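Local coordinates for CRISPR/cas2 protein (Pyrococcus horikoshii OT3, PDB 6K2E) that probably binds nucleic acid and, as in other Cas2 proteins, is likely to take part in acquiring new CRISPR spacers, at residues A[5-10]-A[33-38]; A[10-15]-A[58-63]. All coordinates share one frame; numbering follows the deposited sequence.

Contact 1 of 2, residues A[5-10]-A[33-38]; sequences YVIVVY and NSVFEG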
loop_
_atom_site.group_PDB
_atom_site.type_symbol
_atom_site.label_atom_id
_atom_site.label_comp_id
_atom_site.label_asym_id
_atom_site.label_seq_id
_atom_site.Cartn_x
_atom_site.Cartn_y
_atom_site.Cartn_z
ATOM N N TYR A 5 -11.534 7.778 1.877
ATOM C CA TYR A 5 -10.539 7.423 0.872
ATOM C C TYR A 5 -9.850 6.120 1.269
ATOM O O TYR A 5 -9.537 5.919 2.444
ATOM C CB TYR A 5 -9.509 8.549 0.700
ATOM C CG TYR A 5 -8.760 8.482 -0.604
ATOM C CD1 TYR A 5 -7.533 7.811 -0.708
ATOM C CD2 TYR A 5 -9.276 9.068 -1.736
ATOM C CE1 TYR A 5 -6.857 7.741 -1.922
ATOM C CE2 TYR A 5 -8.598 9.013 -2.947
ATOM C CZ TYR A 5 -7.408 8.345 -3.036
ATOM O OH TYR A 5 -6.779 8.307 -4.248
ATOM N N VAL A 6 -9.580 5.243 0.293
ATOM C CA VAL A 6 -8.942 3.966 0.605
ATOM C C VAL A 6 -7.710 3.744 -0.262
ATOM O O VAL A 6 -7.634 4.218 -1.396
ATOM C CB VAL A 6 -9.897 2.756 0.470
ATOM C CG1 VAL A 6 -10.899 2.740 1.604
ATOM C CG2 VAL A 6 -10.588 2.766 -0.858
ATOM N N ILE A 7 -6.735 3.017 0.292
ATOM C CA ILE A 7 -5.586 2.491 -0.446
ATOM C C ILE A 7 -5.568 0.993 -0.205
ATOM O O ILE A 7 -5.576 0.552 0.949
ATOM C CB ILE A 7 -4.241 3.100 -0.006
ATOM C CG1 ILE A 7 -4.193 4.599 -0.209
ATOM C CG2 ILE A 7 -3.085 2.497 -0.797
ATOM C CD1 ILE A 7 -2.929 5.200 0.397
ATOM N N VAL A 8 -5.611 0.215 -1.280
ATOM C CA VAL A 8 -5.742 -1.241 -1.225
ATOM C C VAL A 8 -4.490 -1.878 -1.809
ATOM O O VAL A 8 -4.122 -1.597 -2.955
ATOM C CB VAL A 8 -6.998 -1.738 -1.958
ATOM C CG1 VAL A 8 -6.940 -3.226 -2.166
ATOM C CG2 VAL A 8 -8.239 -1.364 -1.167
ATOM N N VAL A 9 -3.819 -2.707 -1.013
ATOM C CA VAL A 9 -2.699 -3.520 -1.476
ATOM C C VAL A 9 -3.088 -4.977 -1.298
ATOM O O VAL A 9 -3.402 -5.396 -0.176
ATOM C CB VAL A 9 -1.404 -3.210 -0.708
ATOM C CG1 VAL A 9 -0.237 -3.735 -1.460
ATOM C CG2 VAL A 9 -1.247 -1.711 -0.452
ATOM N N TYR A 10 -3.092 -5.747 -2.391
ATOM C CA TYR A 10 -3.430 -7.165 -2.286
ATOM C C TYR A 10 -2.216 -8.049 -2.505
ATOM O O TYR A 10 -1.260 -7.688 -3.188
ATOM C CB TYR A 10 -4.539 -7.614 -3.253
ATOM C CG TYR A 10 -4.203 -7.597 -4.726
ATOM C CD1 TYR A 10 -3.759 -8.733 -5.383
ATOM C CD2 TYR A 10 -4.372 -6.450 -5.462
ATOM C CE1 TYR A 10 -3.463 -8.697 -6.736
ATOM C CE2 TYR A 10 -4.105 -6.414 -6.788
ATOM C CZ TYR A 10 -3.644 -7.526 -7.428
ATOM O OH TYR A 10 -3.374 -7.447 -8.777
ATOM N N ASN A 33 1.100 -1.818 -9.686
ATOM C CA ASN A 33 1.052 -3.270 -9.818
ATOM C C ASN A 33 -0.079 -3.978 -9.075
ATOM O O ASN A 33 -0.944 -4.634 -9.671
ATOM C CB ASN A 33 2.396 -3.822 -9.315
ATOM C CG ASN A 33 3.591 -2.994 -9.791
ATOM O OD1 ASN A 33 4.001 -2.044 -9.121
ATOM N ND2 ASN A 33 4.149 -3.344 -10.948
ATOM N N SER A 34 -0.142 -3.768 -7.780
ATOM C CA SER A 34 -1.179 -4.410 -6.993
ATOM C C SER A 34 -1.772 -3.423 -5.987
ATOM O O SER A 34 -2.338 -3.827 -4.962
ATOM C CB SER A 34 -0.604 -5.671 -6.348
ATOM O OG SER A 34 -1.196 -5.939 -5.101
ATOM N N VAL A 35 -1.685 -2.130 -6.307
ATOM C CA VAL A 35 -2.147 -1.035 -5.464
ATOM C C VAL A 35 -3.303 -0.338 -6.177
ATOM O O VAL A 35 -3.186 0.031 -7.353
ATOM C CB VAL A 35 -1.018 -0.044 -5.151
ATOM C CG1 VAL A 35 -1.576 1.144 -4.357
ATOM C CG2 VAL A 35 0.100 -0.754 -4.374
ATOM N N PHE A 36 -4.439 -0.239 -5.492
ATOM C CA PHE A 36 -5.602 0.500 -5.958
ATOM C C PHE A 36 -5.953 1.597 -4.958
ATOM O O PHE A 36 -5.774 1.434 -3.745
ATOM C CB PHE A 36 -6.804 -0.417 -6.122
ATOM C CG PHE A 36 -6.762 -1.272 -7.351
ATOM C CD1 PHE A 36 -6.014 -2.443 -7.378
ATOM C CD2 PHE A 36 -7.496 -0.919 -8.474
ATOM C CE1 PHE A 36 -5.989 -3.234 -8.525
ATOM C CE2 PHE A 36 -7.471 -1.699 -9.612
ATOM C CZ PHE A 36 -6.722 -2.846 -9.643
ATOM N N GLU A 37 -6.515 2.696 -5.448
ATOM C CA GLU A 37 -6.920 3.744 -4.521
ATOM C C GLU A 37 -8.106 4.516 -5.077
ATOM O O GLU A 37 -8.446 4.404 -6.255
ATOM C CB GLU A 37 -5.756 4.693 -4.195
ATOM C CG GLU A 37 -5.040 5.251 -5.403
ATOM C CD GLU A 37 -3.854 6.118 -5.037
ATOM O OE1 GLU A 37 -4.025 7.082 -4.266
ATOM O OE2 GLU A 37 -2.751 5.848 -5.543
ATOM N N GLY A 38 -8.752 5.270 -4.204
ATOM C CA GLY A 38 -9.831 6.147 -4.616
ATOM C C GLY A 38 -10.859 6.352 -3.521
ATOM O O GLY A 38 -10.820 5.732 -2.460
#

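Contact 2 of 2, residues A[10-15]-A[58-63]; sequences YDVNVE and EDDSVL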
loop_
_atom_site.group_PDB
_atom_site.type_symbol
_atom_site.label_atom_id
_atom_site.label_comp_id
_atom_site.label_asym_id
_atom_site.label_seq_id
_atom_site.Cartn_x
_atom_site.Cartn_y
_atom_site.Cartn_z
ATOM N N TYR A 10 -3.092 -5.747 -2.391
ATOM C CA TYR A 10 -3.430 -7.165 -2.286
ATOM C C TYR A 10 -2.216 -8.049 -2.505
ATOM O O TYR A 10 -1.260 -7.688 -3.188
ATOM C CB TYR A 10 -4.539 -7.614 -3.253
ATOM C CG TYR A 10 -4.203 -7.597 -4.726
ATOM C CD1 TYR A 10 -3.759 -8.733 -5.383
ATOM C CD2 TYR A 10 -4.372 -6.450 -5.462
ATOM C CE1 TYR A 10 -3.463 -8.697 -6.736
ATOM C CE2 TYR A 10 -4.105 -6.414 -6.788
ATOM C CZ TYR A 10 -3.644 -7.526 -7.428
ATOM O OH TYR A 10 -3.374 -7.447 -8.777
ATOM N N ASP A 11 -2.269 -9.206 -1.889
ATOM C CA ASP A 11 -1.268 -10.240 -2.060
ATOM C C ASP A 11 -2.046 -11.554 -2.081
ATOM O O ASP A 11 -2.483 -12.040 -1.037
ATOM C CB ASP A 11 -0.239 -10.172 -0.960
ATOM C CG ASP A 11 0.824 -11.202 -1.119
ATOM O OD1 ASP A 11 1.663 -11.029 -2.028
ATOM O OD2 ASP A 11 0.808 -12.184 -0.340
ATOM N N VAL A 12 -2.372 -12.026 -3.284
ATOM C CA VAL A 12 -3.179 -13.221 -3.473
ATOM C C VAL A 12 -2.420 -14.162 -4.393
ATOM O O VAL A 12 -1.521 -13.753 -5.133
ATOM C CB VAL A 12 -4.607 -12.942 -4.013
ATOM C CG1 VAL A 12 -5.314 -11.891 -3.171
ATOM C CG2 VAL A 12 -4.609 -12.563 -5.474
ATOM N N ASN A 13 -2.790 -15.445 -4.319
ATOM C CA ASN A 13 -2.238 -16.482 -5.187
ATOM C C ASN A 13 -2.513 -16.182 -6.665
ATOM O O ASN A 13 -3.474 -15.492 -7.016
ATOM C CB ASN A 13 -2.853 -17.825 -4.793
ATOM C CG ASN A 13 -2.227 -18.993 -5.507
ATOM O OD1 ASN A 13 -2.716 -19.442 -6.557
ATOM N ND2 ASN A 13 -1.128 -19.484 -4.955
ATOM N N VAL A 14 -1.646 -16.705 -7.538
ATOM C CA VAL A 14 -1.686 -16.349 -8.948
ATOM C C VAL A 14 -2.943 -16.866 -9.647
ATOM O O VAL A 14 -3.412 -16.235 -10.603
ATOM C CB VAL A 14 -0.385 -16.862 -9.617
ATOM C CG1 VAL A 14 -0.350 -18.381 -9.718
ATOM C CG2 VAL A 14 -0.166 -16.242 -10.984
ATOM N N GLU A 15 -3.575 -17.922 -9.118
ATOM C CA GLU A 15 -4.837 -18.410 -9.681
ATOM C C GLU A 15 -5.981 -17.431 -9.433
ATOM O O GLU A 15 -6.979 -17.453 -10.163
ATOM C CB GLU A 15 -5.191 -19.791 -9.124
ATOM C CG GLU A 15 -4.225 -20.914 -9.488
ATOM C CD GLU A 15 -4.726 -21.849 -10.601
ATOM O OE1 GLU A 15 -4.504 -21.553 -11.791
ATOM O OE2 GLU A 15 -5.335 -22.893 -10.288
ATOM N N GLU A 58 -6.993 -19.050 1.772
ATOM C CA GLU A 58 -5.818 -19.926 1.916
ATOM C C GLU A 58 -4.485 -19.138 1.828
ATOM O O GLU A 58 -3.719 -19.269 0.873
ATOM C CB GLU A 58 -5.923 -21.034 0.840
ATOM C CG GLU A 58 -5.057 -22.242 0.833
ATOM C CD GLU A 58 -4.421 -22.398 -0.546
ATOM O OE1 GLU A 58 -4.605 -21.500 -1.404
ATOM O OE2 GLU A 58 -3.857 -23.473 -0.807
ATOM N N ASP A 59 -4.309 -18.250 2.807
ATOM C CA ASP A 59 -3.159 -17.327 2.952
ATOM C C ASP A 59 -3.075 -16.253 1.869
ATOM O O ASP A 59 -2.039 -15.633 1.702
ATOM C CB ASP A 59 -1.821 -18.079 3.070
ATOM C CG ASP A 59 -1.665 -18.776 4.420
ATOM O OD1 ASP A 59 -0.750 -19.641 4.560
ATOM O OD2 ASP A 59 -2.438 -18.464 5.367
ATOM N N ASP A 60 -4.183 -15.939 1.212
ATOM C CA ASP A 60 -4.308 -14.703 0.459
ATOM C C ASP A 60 -4.577 -13.549 1.397
ATOM O O ASP A 60 -5.228 -13.711 2.432
ATOM C CB ASP A 60 -5.470 -14.741 -0.520
ATOM C CG ASP A 60 -5.192 -15.571 -1.707
ATOM O OD1 ASP A 60 -4.120 -16.222 -1.776
ATOM O OD2 ASP A 60 -6.092 -15.562 -2.559
ATOM N N SER A 61 -4.130 -12.366 0.986
ATOM C CA SER A 61 -4.148 -11.195 1.844
ATOM C C SER A 61 -4.560 -9.961 1.049
ATOM O O SER A 61 -4.081 -9.755 -0.069
ATOM C CB SER A 61 -2.770 -11.005 2.457
ATOM O OG SER A 61 -2.886 -10.357 3.692
ATOM N N VAL A 62 -5.461 -9.147 1.595
ATOM C CA VAL A 62 -5.761 -7.828 1.031
ATOM C C VAL A 62 -5.698 -6.800 2.157
ATOM O O VAL A 62 -6.415 -6.927 3.161
ATOM C CB VAL A 62 -7.138 -7.754 0.331
ATOM C CG1 VAL A 62 -7.276 -6.419 -0.347
ATOM C CG2 VAL A 62 -7.362 -8.870 -0.699
ATOM N N LEU A 63 -4.829 -5.803 2.008
ATOM C CA LEU A 63 -4.747 -4.691 2.956
ATOM C C LEU A 63 -5.614 -3.516 2.512
ATOM O O LEU A 63 -5.411 -2.969 1.430
ATOM C CB LEU A 63 -3.312 -4.199 3.083
ATOM C CG LEU A 63 -2.265 -5.132 3.648
ATOM C CD1 LEU A 63 -1.009 -4.336 3.897
ATOM C CD2 LEU A 63 -2.803 -5.738 4.924
#

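Contact 1 of 2, residues A[5-10]-A[33-38]
Residues 5-10 and 35-38 pair as antiparallel strands, 169° apart in direction, at the centre of the ferredoxin-like sheet of Cas2, and Val6 with Gly38 and Val8 with Phe36 each exchange two backbone hydrogen bonds. Ile7, Val9 and Val35 lie on the face turned to the second subunit, where Ile7 CG2 meets Val35 CG1 at 4.1 Å. On the other face Val8 and Phe36 pack under helix 17-27.

Tyr5 reaches across with its CG anti to the backbone N (chi1 -160°), which lays one ring face on Gly38, CE2 standing 3.5 Å from Gly38 CA. Glycine is apt there, since its backbone angles would jam a CB against the preceding carbonyl O. The Tyr5 OH donates to Glu37 OE1 at 3.0 Å, on the anti side of a carboxylate turned 77° from the ring; Glu37 OE2 is held by Arg31 and Tyr65 of the second subunit's partner strand aside, a leucine in place of Tyr5 would probably leave Glu37 OE1 without this donor and Gly38 without its flat cover. At the other end Ser34 CB lies 3.8 Å from the Tyr10 ring centroid in a CH-pi contact, while Ser34 OG donates to Tyr10 O at 2.6 Å.

Contact 2 of 2, residues A[10-15]-A[58-63]
The end of the first strand of the ferredoxin-like fold, 3-11, pairs here with the start of strand 61-67, outermost within this chain. Asp11 and Ser61 form the antiparallel hydrogen-bonded pair: Asp11 N donates to Ser61 O and Ser61 N to Asp11 O, each at 2.6 Å. Beside them Tyr10 and Val62 make a non-hydrogen-bonded pair, with Val62 CG2 against Tyr10 CB at 4.0 Å. The Tyr10 ring itself leads off toward Val20, His21 and Leu24 of helix 17-27.

Beyond the last pair the side chain of Asp60 takes over from the backbone, its CG anti to the carbonyl carbon (chi1 -75°), which brings the carboxylate across to residues 12-13. There OD1 accepts from Asn13 N at 3.0 Å, the donor standing 52° out of the carboxylate plane, while Asp60 OD2 lies 3.3 Å from Val12 CB and forms a salt bridge with Arg16. A short acidic side chain suits this place, since one oxygen can take a backbone N-H while the other holds an arginine. Val12 CG1 touches Val62 CG2, and the side chain also packs on Val17. Asn13 then turns the chain, its OD1 accepting from Glu15 N at 3.1 Å in an Asx turn.

On the opposite face from Tyr10 and Val62, Ser61 OG hydrogen-bonds to Gln32 OE1 and the backbone O of Arg79, both of the second subunit. The two arms of Asp60 tie the entry to strand 61-67 to the turn before helix 17-27, and Arg16 would probably stabilise the charged form of this buried carboxylate.

How the contacts relate
Strand 3-11 carries both contacts, whose centres lie 14 Å apart. Contact 1 joins it to strand 35-41 near the centre of the folded chain, contact 2 joins its last residues to strand 61-67 on its other side, and Tyr10 belongs to both. Along the chain the segments alternate: 5-10, 10-15, 33-38, 58-63. Between the contacts the sheet is continuous, with a probable hydrogen bond between Val9 O and Leu63 N and packing of Val8 CG1 on Val62 CG1. Strand 3-11 is thus an inner strand, flanked by 35-41 and 61-67. Both contacts also touch the second subunit, and Val62 and Leu63 pair with a strand there, so the sheet of one subunit continues into that of the other.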